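Local atomic coordinates of tryptophan decarboxylase 1 (Oryza sativa subsp. japonica, PDB entry 6KHO), a protein that catalyses the pyridoxal 5'-phosphate-dependent decarboxylation of L-tryptophan to tryptamine and of 5-hydroxy-L-tryptophan to serotonin, as a homodimer of the group II decarboxylase family. Residues L152-F156 with V318-I324; T264-V270 with A293-A299; G421-F425 with W502-K506. All coordinates share one frame; numbering follows the deposited sequence.

Interaction 1: residues L152-F156 with V318-I324; sequences LPTSF and VERVDSI
Phe156 and Pro153 pack against the chain entering strand 323-326 of the large mixed sheet, in the PLP-dependent decarboxylase domain. Each side carries a short 3-10 turn, 154-156 and 318-320, and the contact joins the loop after helix 133-149 to the sheet beside strand 339-343, whose Tyr342 also touches Leu152, Phe156 and Ile324.

The apolar contacts centre on the Phe156 ring. With CG anti to the carbonyl carbon (chi1 -77°), the ring reaches into the opposing segment, its far end leading: CZ lies 3.9 Å from Val321 CG2, and CE2 lies 4.0 Å from Val318 CG2. Ile324 CG2 covers one face, 4.1 Å from Phe156 CE1. Val318 divides its branches between two partners, since its CG1 turns to the proline and meets Pro153 CD at 3.7 Å. The pyrrolidine ring goes on to Glu319, Pro153 CG resting 3.6 Å from Glu319 CB, with the two side chains crossing at about a right angle; the acid thus contributes its aliphatic root here.

Polar groups border this patch. Val318 O lies in the plane of the Phe156 ring at its edge, 3.3 Å from CE2, while it accepts the backbone N-H of Val321 and so closes the 3-10 turn. Val321 O is taken up outside the pair by Arg344. The two segments share no direct hydrogen bond, and a water spans the gap instead: it donates to Glu319 O at 2.8 Å and also pairs with Ser155 OG.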
loop_
_atom_site.group_PDB
_atom_site.type_symbol
_atom_site.label_atom_id
_atom_site.label_comp_id
_atom_site.label_asym_id
_atom_site.label_seq_id
_atom_site.Cartn_x
_atom_site.Cartn_y
_atom_site.Cartn_z
ATOM N N LEU A 152 -18.072 -14.858 -10.035
ATOM C CA LEU A 152 -18.603 -13.522 -10.248
ATOM C C LEU A 152 -19.290 -13.451 -11.612
ATOM O O LEU A 152 -18.868 -14.116 -12.559
ATOM C CB LEU A 152 -17.500 -12.471 -10.169
ATOM C CG LEU A 152 -16.844 -12.257 -8.804
ATOM C CD1 LEU A 152 -15.929 -11.046 -8.869
ATOM C CD2 LEU A 152 -17.890 -12.058 -7.708
ATOM N N PRO A 153 -20.372 -12.680 -11.725
ATOM C CA PRO A 153 -20.933 -12.384 -13.049
ATOM C C PRO A 153 -19.861 -11.837 -13.985
ATOM O O PRO A 153 -18.915 -11.165 -13.556
ATOM C CB PRO A 153 -22.005 -11.328 -12.754
ATOM C CG PRO A 153 -22.379 -11.562 -11.331
ATOM C CD PRO A 153 -21.156 -12.086 -10.631
ATOM N N THR A 154 -20.022 -12.128 -15.281
ATOM C CA THR A 154 -19.028 -11.701 -16.262
ATOM C C THR A 154 -18.961 -10.187 -16.377
ATOM O O THR A 154 -17.946 -9.654 -16.844
ATOM C CB THR A 154 -19.319 -12.307 -17.644
ATOM O OG1 THR A 154 -20.695 -12.112 -17.972
ATOM C CG2 THR A 154 -19.022 -13.789 -17.653
ATOM N N SER A 155 -20.007 -9.481 -15.947
ATOM C CA SER A 155 -19.958 -8.025 -15.933
ATOM C C SER A 155 -18.828 -7.481 -15.055
ATOM O O SER A 155 -18.479 -6.304 -15.186
ATOM C CB SER A 155 -21.307 -7.463 -15.473
ATOM O OG SER A 155 -21.693 -8.006 -14.219
ATOM N N PHE A 156 -18.237 -8.298 -14.179
ATOM C CA PHE A 156 -17.154 -7.818 -13.319
ATOM C C PHE A 156 -15.757 -8.069 -13.883
ATOM O O PHE A 156 -14.778 -7.664 -13.249
ATOM C CB PHE A 156 -17.254 -8.443 -11.920
ATOM C CG PHE A 156 -18.314 -7.813 -11.050
ATOM C CD1 PHE A 156 -18.070 -6.603 -10.413
ATOM C CD2 PHE A 156 -19.555 -8.424 -10.881
ATOM C CE1 PHE A 156 -19.041 -5.996 -9.614
ATOM C CE2 PHE A 156 -20.539 -7.835 -10.081
ATOM C CZ PHE A 156 -20.282 -6.613 -9.450
ATOM N N VAL A 318 -25.077 -10.000 -6.239
ATOM C CA VAL A 318 -23.878 -9.234 -6.568
ATOM C C VAL A 318 -23.933 -8.745 -8.009
ATOM O O VAL A 318 -23.361 -7.699 -8.339
ATOM C CB VAL A 318 -22.607 -10.074 -6.298
ATOM C CG1 VAL A 318 -22.511 -11.239 -7.272
ATOM C CG2 VAL A 318 -21.370 -9.205 -6.393
ATOM N N GLU A 319 -24.657 -9.456 -8.880
ATOM C CA GLU A 319 -24.823 -8.993 -10.250
ATOM C C GLU A 319 -25.534 -7.646 -10.341
ATOM O O GLU A 319 -25.549 -7.049 -11.422
ATOM C CB GLU A 319 -25.585 -10.044 -11.072
ATOM C CG GLU A 319 -27.055 -10.202 -10.695
ATOM C CD GLU A 319 -27.269 -11.185 -9.546
ATOM O OE1 GLU A 319 -26.279 -11.584 -8.880
ATOM O OE2 GLU A 319 -28.440 -11.552 -9.304
ATOM N N ARG A 320 -26.110 -7.149 -9.247
ATOM C CA ARG A 320 -26.792 -5.864 -9.249
ATOM C C ARG A 320 -26.056 -4.775 -8.474
ATOM O O ARG A 320 -26.584 -3.666 -8.370
ATOM C CB ARG A 320 -28.211 -6.025 -8.689
ATOM C CG ARG A 320 -29.050 -7.041 -9.454
ATOM C CD ARG A 320 -30.557 -6.779 -9.308
ATOM N NE ARG A 320 -31.053 -7.110 -7.974
ATOM C CZ ARG A 320 -31.146 -8.345 -7.485
ATOM N NH1 ARG A 320 -30.774 -9.393 -8.211
ATOM N NH2 ARG A 320 -31.627 -8.534 -6.264
ATOM N N VAL A 321 -24.864 -5.040 -7.942
ATOM C CA VAL A 321 -24.123 -4.029 -7.200
ATOM C C VAL A 321 -23.084 -3.399 -8.119
ATOM O O VAL A 321 -22.841 -3.861 -9.229
ATOM C CB VAL A 321 -23.468 -4.599 -5.918
ATOM C CG1 VAL A 321 -24.502 -5.277 -5.049
ATOM C CG2 VAL A 321 -22.337 -5.546 -6.269
ATOM N N ASP A 322 -22.478 -2.308 -7.663
ATOM C CA ASP A 322 -21.500 -1.613 -8.486
ATOM C C ASP A 322 -20.075 -2.117 -8.287
ATOM O O ASP A 322 -19.255 -2.021 -9.212
ATOM C CB ASP A 322 -21.559 -0.122 -8.189
ATOM C CG ASP A 322 -22.870 0.482 -8.644
ATOM O OD1 ASP A 322 -23.014 0.687 -9.861
ATOM O OD2 ASP A 322 -23.751 0.699 -7.802
ATOM N N SER A 323 -19.766 -2.643 -7.108
ATOM C CA SER A 323 -18.391 -3.014 -6.799
ATOM C C SER A 323 -18.393 -3.995 -5.637
ATOM O O SER A 323 -19.328 -4.035 -4.836
ATOM C CB SER A 323 -17.554 -1.781 -6.470
ATOM O OG SER A 323 -18.121 -1.069 -5.390
ATOM N N ILE A 324 -17.328 -4.792 -5.562
ATOM C CA ILE A 324 -17.172 -5.786 -4.505
ATOM C C ILE A 324 -15.677 -5.969 -4.275
ATOM O O ILE A 324 -14.889 -5.962 -5.224
ATOM C CB ILE A 324 -17.863 -7.126 -4.861
ATOM C CG1 ILE A 324 -17.586 -8.192 -3.788
ATOM C CG2 ILE A 324 -17.403 -7.639 -6.205
ATOM C CD1 ILE A 324 -18.547 -9.392 -3.832
HETATM O O HOH W 1 -24.172 -7.850 -13.721
#

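Interaction 2: residues T264-V270 with A293-A299; sequences TYVCATV and AWVHVDA. With PLP (pyridoxal-5'-phosphate), chain C.
Strands 264-269 and 294-298 run parallel, their axes 4.6 Å apart at closest and their directions 26° apart, in register from Tyr265-Trp294 to Thr269-Asp298. Six backbone hydrogen bonds alternate between them, from Trp294 N to Thr264 O through Val270 N to Asp298 O. With helix 281-289 they form a beta-alpha-beta unit, the helix covering the face of Val266, Val295 and Val297.

On the other face, against helix 175-194, the ring of Tyr265 and the five-membered ring of Trp294 lie in near-parallel planes (2°) but are slid apart, with centroids 5.0 Å apart, so they barely overlap. Their nearest atoms are Tyr265 CE2 and Trp294 CD1. Tyr265 CG stands opposite its own backbone N (chi1 -177°), which carries the ring across to the neighbouring strand, where OH lies 3.1 Å from His296 CB. That OH bonds to Thr182 of the covering helix. A leucine in place of Tyr265 would probably leave Thr182 without this partner and open a gap beside His296 CB. His296 ND1 and Trp294 NE1 both bond to Ser323 OG on the next strand.

Farther along this face Cys267 SG packs 4.0 Å from Asp298 CB. Asp298 OD2 lies 2.8 Å from PLP N1 and accepts from a water also bonded to Thr269 OG1, while OD1 accepts from Ala300 N. A carboxylate so held, beside the pyridine nitrogen, is consistent with the PLP-enzyme arrangement in which an aspartate favours a protonated ring and its electron-sink character.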
loop_
_atom_site.group_PDB
_atom_site.type_symbol
_atom_site.label_atom_id
_atom_site.label_comp_id
_atom_site.label_asym_id
_atom_site.label_seq_id
_atom_site.Cartn_x
_atom_site.Cartn_y
_atom_site.Cartn_z
ATOM N N THR A 264 -26.113 8.567 -1.728
ATOM C CA THR A 264 -24.980 8.496 -2.638
ATOM C C THR A 264 -24.333 7.119 -2.716
ATOM O O THR A 264 -23.895 6.726 -3.801
ATOM C CB THR A 264 -23.932 9.551 -2.233
ATOM O OG1 THR A 264 -24.469 10.868 -2.458
ATOM C CG2 THR A 264 -22.625 9.395 -3.019
ATOM N N TYR A 265 -24.322 6.352 -1.626
ATOM C CA TYR A 265 -23.465 5.172 -1.529
ATOM C C TYR A 265 -23.933 4.331 -0.353
ATOM O O TYR A 265 -24.218 4.869 0.721
ATOM C CB TYR A 265 -22.006 5.609 -1.354
ATOM C CG TYR A 265 -20.920 4.533 -1.312
ATOM C CD1 TYR A 265 -20.793 3.664 -0.237
ATOM C CD2 TYR A 265 -19.967 4.463 -2.328
ATOM C CE1 TYR A 265 -19.749 2.711 -0.204
ATOM C CE2 TYR A 265 -18.926 3.527 -2.303
ATOM C CZ TYR A 265 -18.827 2.656 -1.247
ATOM O OH TYR A 265 -17.764 1.761 -1.223
ATOM N N VAL A 266 -24.026 3.020 -0.568
ATOM C CA VAL A 266 -24.361 2.056 0.478
ATOM C C VAL A 266 -23.263 0.993 0.533
ATOM O O VAL A 266 -22.866 0.455 -0.504
ATOM C CB VAL A 266 -25.728 1.385 0.221
ATOM C CG1 VAL A 266 -26.046 0.395 1.317
ATOM C CG2 VAL A 266 -26.866 2.430 0.085
ATOM N N CYS A 267 -22.796 0.663 1.738
ATOM C CA CYS A 267 -21.874 -0.455 1.933
ATOM C C CYS A 267 -22.617 -1.626 2.560
ATOM O O CYS A 267 -23.168 -1.498 3.655
ATOM C CB CYS A 267 -20.685 -0.059 2.812
ATOM S SG CYS A 267 -19.380 -1.357 2.889
ATOM N N ALA A 268 -22.644 -2.756 1.866
ATOM C CA ALA A 268 -23.152 -4.010 2.408
ATOM C C ALA A 268 -21.974 -4.917 2.730
ATOM O O ALA A 268 -21.013 -4.985 1.957
ATOM C CB ALA A 268 -24.081 -4.709 1.416
ATOM N N THR A 269 -22.033 -5.608 3.867
ATOM C CA THR A 269 -20.939 -6.474 4.294
ATOM C C THR A 269 -21.387 -7.928 4.310
ATOM O O THR A 269 -22.424 -8.258 4.900
ATOM C CB THR A 269 -20.417 -6.078 5.683
ATOM O OG1 THR A 269 -19.942 -4.732 5.647
ATOM C CG2 THR A 269 -19.245 -7.002 6.112
ATOM N N VAL A 270 -20.600 -8.793 3.675
ATOM C CA VAL A 270 -20.772 -10.239 3.765
ATOM C C VAL A 270 -19.657 -10.759 4.669
ATOM O O VAL A 270 -18.499 -10.880 4.246
ATOM C CB VAL A 270 -20.750 -10.910 2.388
ATOM C CG1 VAL A 270 -20.856 -12.429 2.538
ATOM C CG2 VAL A 270 -21.888 -10.372 1.529
ATOM N N ALA A 293 -28.137 4.978 -5.952
ATOM C CA ALA A 293 -26.963 5.059 -5.097
ATOM C C ALA A 293 -25.982 3.941 -5.447
ATOM O O ALA A 293 -26.379 2.843 -5.845
ATOM C CB ALA A 293 -27.372 4.965 -3.626
ATOM N N TRP A 294 -24.688 4.234 -5.296
ATOM C CA TRP A 294 -23.658 3.214 -5.471
ATOM C C TRP A 294 -23.770 2.163 -4.371
ATOM O O TRP A 294 -23.976 2.495 -3.198
ATOM C CB TRP A 294 -22.280 3.872 -5.426
ATOM C CG TRP A 294 -21.119 3.025 -5.822
ATOM C CD1 TRP A 294 -20.572 1.983 -5.123
ATOM C CD2 TRP A 294 -20.305 3.205 -6.982
ATOM N NE1 TRP A 294 -19.487 1.476 -5.809
ATOM C CE2 TRP A 294 -19.299 2.215 -6.947
ATOM C CE3 TRP A 294 -20.339 4.101 -8.060
ATOM C CZ2 TRP A 294 -18.336 2.087 -7.958
ATOM C CZ3 TRP A 294 -19.372 3.981 -9.055
ATOM C CH2 TRP A 294 -18.383 2.988 -8.990
ATOM N N VAL A 295 -23.652 0.892 -4.745
ATOM C CA VAL A 295 -23.630 -0.201 -3.777
ATOM C C VAL A 295 -22.285 -0.915 -3.864
ATOM O O VAL A 295 -21.949 -1.489 -4.905
ATOM C CB VAL A 295 -24.768 -1.202 -3.995
ATOM C CG1 VAL A 295 -24.640 -2.327 -2.985
ATOM C CG2 VAL A 295 -26.125 -0.505 -3.827
ATOM N N HIS A 296 -21.536 -0.904 -2.769
ATOM C CA HIS A 296 -20.309 -1.685 -2.646
ATOM C C HIS A 296 -20.518 -2.819 -1.647
ATOM O O HIS A 296 -21.136 -2.622 -0.594
ATOM C CB HIS A 296 -19.145 -0.805 -2.199
ATOM C CG HIS A 296 -17.862 -1.562 -2.028
ATOM N ND1 HIS A 296 -17.065 -1.914 -3.092
ATOM C CD2 HIS A 296 -17.259 -2.060 -0.922
ATOM C CE1 HIS A 296 -16.010 -2.581 -2.649
ATOM N NE2 HIS A 296 -16.107 -2.686 -1.334
ATOM N N VAL A 297 -20.039 -4.016 -1.993
ATOM C CA VAL A 297 -20.063 -5.169 -1.096
ATOM C C VAL A 297 -18.658 -5.363 -0.515
ATOM O O VAL A 297 -17.688 -5.572 -1.256
ATOM C CB VAL A 297 -20.544 -6.435 -1.821
ATOM C CG1 VAL A 297 -20.404 -7.659 -0.908
ATOM C CG2 VAL A 297 -21.991 -6.263 -2.311
ATOM N N ASP A 298 -18.548 -5.295 0.816
ATOM C CA ASP A 298 -17.305 -5.597 1.535
ATOM C C ASP A 298 -17.358 -7.052 1.972
ATOM O O ASP A 298 -18.121 -7.402 2.883
ATOM C CB ASP A 298 -17.141 -4.683 2.751
ATOM C CG ASP A 298 -15.919 -5.049 3.623
ATOM O OD1 ASP A 298 -15.053 -5.848 3.197
ATOM O OD2 ASP A 298 -15.818 -4.512 4.748
ATOM N N ALA A 299 -16.565 -7.904 1.316
ATOM C CA ALA A 299 -16.467 -9.317 1.671
ATOM C C ALA A 299 -15.028 -9.686 1.998
ATOM O O ALA A 299 -14.536 -10.738 1.596
ATOM C CB ALA A 299 -17.006 -10.210 0.561
HETATM N N1 PLP C . -13.714 -5.186 6.393
HETATM C C2 PLP C . -13.873 -6.479 6.852
HETATM C C2A PLP C . -15.199 -7.170 6.799
HETATM C C3 PLP C . -12.787 -7.159 7.380
HETATM O O3 PLP C . -12.948 -8.441 7.831
HETATM C C4 PLP C . -11.538 -6.551 7.435
HETATM C C4A PLP C . -10.308 -7.387 7.640
HETATM C C5 PLP C . -11.378 -5.251 6.975
HETATM C C6 PLP C . -12.475 -4.568 6.456
HETATM C C5A PLP C . -10.000 -4.631 7.076
HETATM O O4P PLP C . -9.859 -3.444 6.332
HETATM P P PLP C . -8.398 -2.948 5.821
HETATM O O1P PLP C . -7.405 -2.970 6.951
HETATM O O2P PLP C . -8.580 -1.557 5.265
HETATM O O3P PLP C . -7.851 -3.861 4.739
HETATM O O HOH W 2 -17.413 -4.163 6.907
#

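Interaction 3: residues G421-F425 with W502-K506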
loop_
_atom_site.group_PDB
_atom_site.type_symbol
_atom_site.label_atom_id
_atom_site.label_comp_id
_atom_site.label_asym_id
_atom_site.label_seq_id
_atom_site.Cartn_x
_atom_site.Cartn_y
_atom_site.Cartn_z
ATOM N N GLY A 421 -22.161 -28.245 23.934
ATOM C CA GLY A 421 -22.225 -29.355 24.861
ATOM C C GLY A 421 -21.857 -29.025 26.293
ATOM O O GLY A 421 -21.699 -29.941 27.105
ATOM N N ASP A 422 -21.711 -27.746 26.629
ATOM C CA ASP A 422 -21.345 -27.315 27.977
ATOM C C ASP A 422 -22.324 -26.222 28.376
ATOM O O ASP A 422 -22.300 -25.127 27.806
ATOM C CB ASP A 422 -19.898 -26.813 28.027
ATOM C CG ASP A 422 -19.379 -26.603 29.454
ATOM O OD1 ASP A 422 -19.964 -25.793 30.208
ATOM O OD2 ASP A 422 -18.364 -27.236 29.821
ATOM N N ASP A 423 -23.176 -26.516 29.361
ATOM C CA ASP A 423 -24.255 -25.605 29.718
ATOM C C ASP A 423 -23.773 -24.350 30.427
ATOM O O ASP A 423 -24.588 -23.457 30.686
ATOM C CB ASP A 423 -25.285 -26.328 30.581
ATOM C CG ASP A 423 -26.207 -27.197 29.757
ATOM O OD1 ASP A 423 -25.695 -28.093 29.045
ATOM O OD2 ASP A 423 -27.437 -26.970 29.810
ATOM N N ARG A 424 -22.482 -24.247 30.744
ATOM C CA ARG A 424 -21.968 -22.982 31.249
ATOM C C ARG A 424 -21.805 -21.950 30.142
ATOM O O ARG A 424 -21.669 -20.755 30.434
ATOM C CB ARG A 424 -20.622 -23.185 31.938
ATOM C CG ARG A 424 -20.662 -23.903 33.267
ATOM C CD ARG A 424 -19.246 -24.178 33.727
ATOM N NE ARG A 424 -18.609 -25.203 32.903
ATOM C CZ ARG A 424 -17.314 -25.492 32.948
ATOM N NH1 ARG A 424 -16.522 -24.819 33.768
ATOM N NH2 ARG A 424 -16.812 -26.445 32.171
ATOM N N PHE A 425 -21.809 -22.384 28.886
ATOM C CA PHE A 425 -21.493 -21.526 27.755
ATOM C C PHE A 425 -22.680 -21.441 26.808
ATOM O O PHE A 425 -23.527 -22.338 26.760
ATOM C CB PHE A 425 -20.259 -22.054 27.001
ATOM C CG PHE A 425 -19.008 -22.076 27.829
ATOM C CD1 PHE A 425 -18.205 -20.952 27.922
ATOM C CD2 PHE A 425 -18.639 -23.218 28.523
ATOM C CE1 PHE A 425 -17.050 -20.964 28.681
ATOM C CE2 PHE A 425 -17.488 -23.239 29.292
ATOM C CZ PHE A 425 -16.690 -22.107 29.374
ATOM N N TRP A 502 -10.161 -25.761 23.602
ATOM C CA TRP A 502 -11.419 -25.946 24.319
ATOM C C TRP A 502 -11.174 -26.449 25.735
ATOM O O TRP A 502 -11.757 -25.937 26.700
ATOM C CB TRP A 502 -12.319 -26.918 23.561
ATOM C CG TRP A 502 -13.617 -27.185 24.278
ATOM C CD1 TRP A 502 -14.155 -28.405 24.576
ATOM C CD2 TRP A 502 -14.544 -26.204 24.778
ATOM N NE1 TRP A 502 -15.360 -28.246 25.234
ATOM C CE2 TRP A 502 -15.619 -26.907 25.372
ATOM C CE3 TRP A 502 -14.571 -24.801 24.782
ATOM C CZ2 TRP A 502 -16.709 -26.252 25.963
ATOM C CZ3 TRP A 502 -15.657 -24.152 25.369
ATOM C CH2 TRP A 502 -16.707 -24.882 25.953
ATOM N N GLU A 503 -10.303 -27.456 25.876
ATOM C CA GLU A 503 -9.948 -27.960 27.201
ATOM C C GLU A 503 -9.387 -26.852 28.081
ATOM O O GLU A 503 -9.694 -26.785 29.276
ATOM C CB GLU A 503 -8.942 -29.104 27.080
ATOM C CG GLU A 503 -9.453 -30.288 26.279
ATOM C CD GLU A 503 -10.727 -30.873 26.851
ATOM O OE1 GLU A 503 -10.842 -30.948 28.093
ATOM O OE2 GLU A 503 -11.616 -31.258 26.062
ATOM N N LEU A 504 -8.577 -25.963 27.506
ATOM C CA LEU A 504 -7.988 -24.894 28.305
ATOM C C LEU A 504 -9.045 -23.884 28.738
ATOM O O LEU A 504 -8.985 -23.354 29.857
ATOM C CB LEU A 504 -6.860 -24.215 27.524
ATOM C CG LEU A 504 -6.257 -22.982 28.199
ATOM C CD1 LEU A 504 -5.634 -23.382 29.526
ATOM C CD2 LEU A 504 -5.241 -22.269 27.312
ATOM N N ILE A 505 -10.027 -23.613 27.870
ATOM C CA ILE A 505 -11.152 -22.758 28.248
ATOM C C ILE A 505 -11.958 -23.410 29.366
ATOM O O ILE A 505 -12.253 -22.778 30.389
ATOM C CB ILE A 505 -12.044 -22.459 27.026
ATOM C CG1 ILE A 505 -11.309 -21.584 25.999
ATOM C CG2 ILE A 505 -13.348 -21.791 27.462
ATOM C CD1 ILE A 505 -11.820 -21.755 24.577
ATOM N N LYS A 506 -12.351 -24.674 29.171
ATOM C CA LYS A 506 -13.076 -25.407 30.205
ATOM C C LYS A 506 -12.316 -25.389 31.525
ATOM O O LYS A 506 -12.874 -25.054 32.577
ATOM C CB LYS A 506 -13.324 -26.848 29.755
ATOM C CG LYS A 506 -14.465 -26.994 28.775
ATOM C CD LYS A 506 -14.981 -28.418 28.720
ATOM C CE LYS A 506 -13.844 -29.409 28.589
ATOM N NZ LYS A 506 -14.346 -30.773 28.248
#
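A type I beta turn from Asp422 to Phe425, with an Asx turn at its start, leads from helix 386-420 into strand 425-427 and packs on the C-terminal helix 495-513, away from the annotated sites. The aromatic contact is edge-to-face: Trp502 CG lies anti to its N (chi1 178°), which swings the indole out to the turn, and Trp502 CH2 lies 3.6 Å from Phe425 CD2 over the phenyl face, with ring planes at 63° and centroids 5.2 Å apart. Beside it, Ile505 CG2 lies 3.9 Å from Phe425 CZ. Asp422 CB meets the same indole edge in its plane, at CZ2.

The carboxylate is gripped from its own turn. Asp422 OD1 accepts from Arg424 N through the anti lone pair and from Arg424 NE through the syn one, while Asp422 OD2 takes Arg424 NH2 at 2.9 Å, a side-on salt bridge that fixes the acid's rotation. The Lys506 side chain meets Asp422 through its methylenes, CD 3.7 Å from Asp422 OD2, and its CG lies over one face of the Trp502 indole; its NZ pairs instead with Glu503 OE1 in its own helix.

Around this contact, Val419 of helix 386-420 touches both Phe425 and Trp502, Leu461 and Leu465 of helix 451-468 back Ile505, and Phe438 of strand 435-440 meets Phe425 and Ile505.

From the N terminus, residues 152-156 open interaction 1, which closes only at 318-324 and so encloses 161 intervening residues. Interaction 2 falls wholly within that span, its strands 262-269 and 294-298 closing a short loop around helix 281-289. The two meet in the mixed sheet, where strands 294-298 and 323-326 are neighbours and Val321 CG1 packs 3.6 Å from Val295 CG1; together they tie the loop after helix 133-149 to the sheet and to the strand bearing Asp298. Interaction 3 follows in series, joining the turn that enters edge strand 425-427 of the antiparallel sheet to the C-terminal helix 495-513, its nearest atoms about 24 Å from those of interaction 2 and about 32 Å from those of interaction 1.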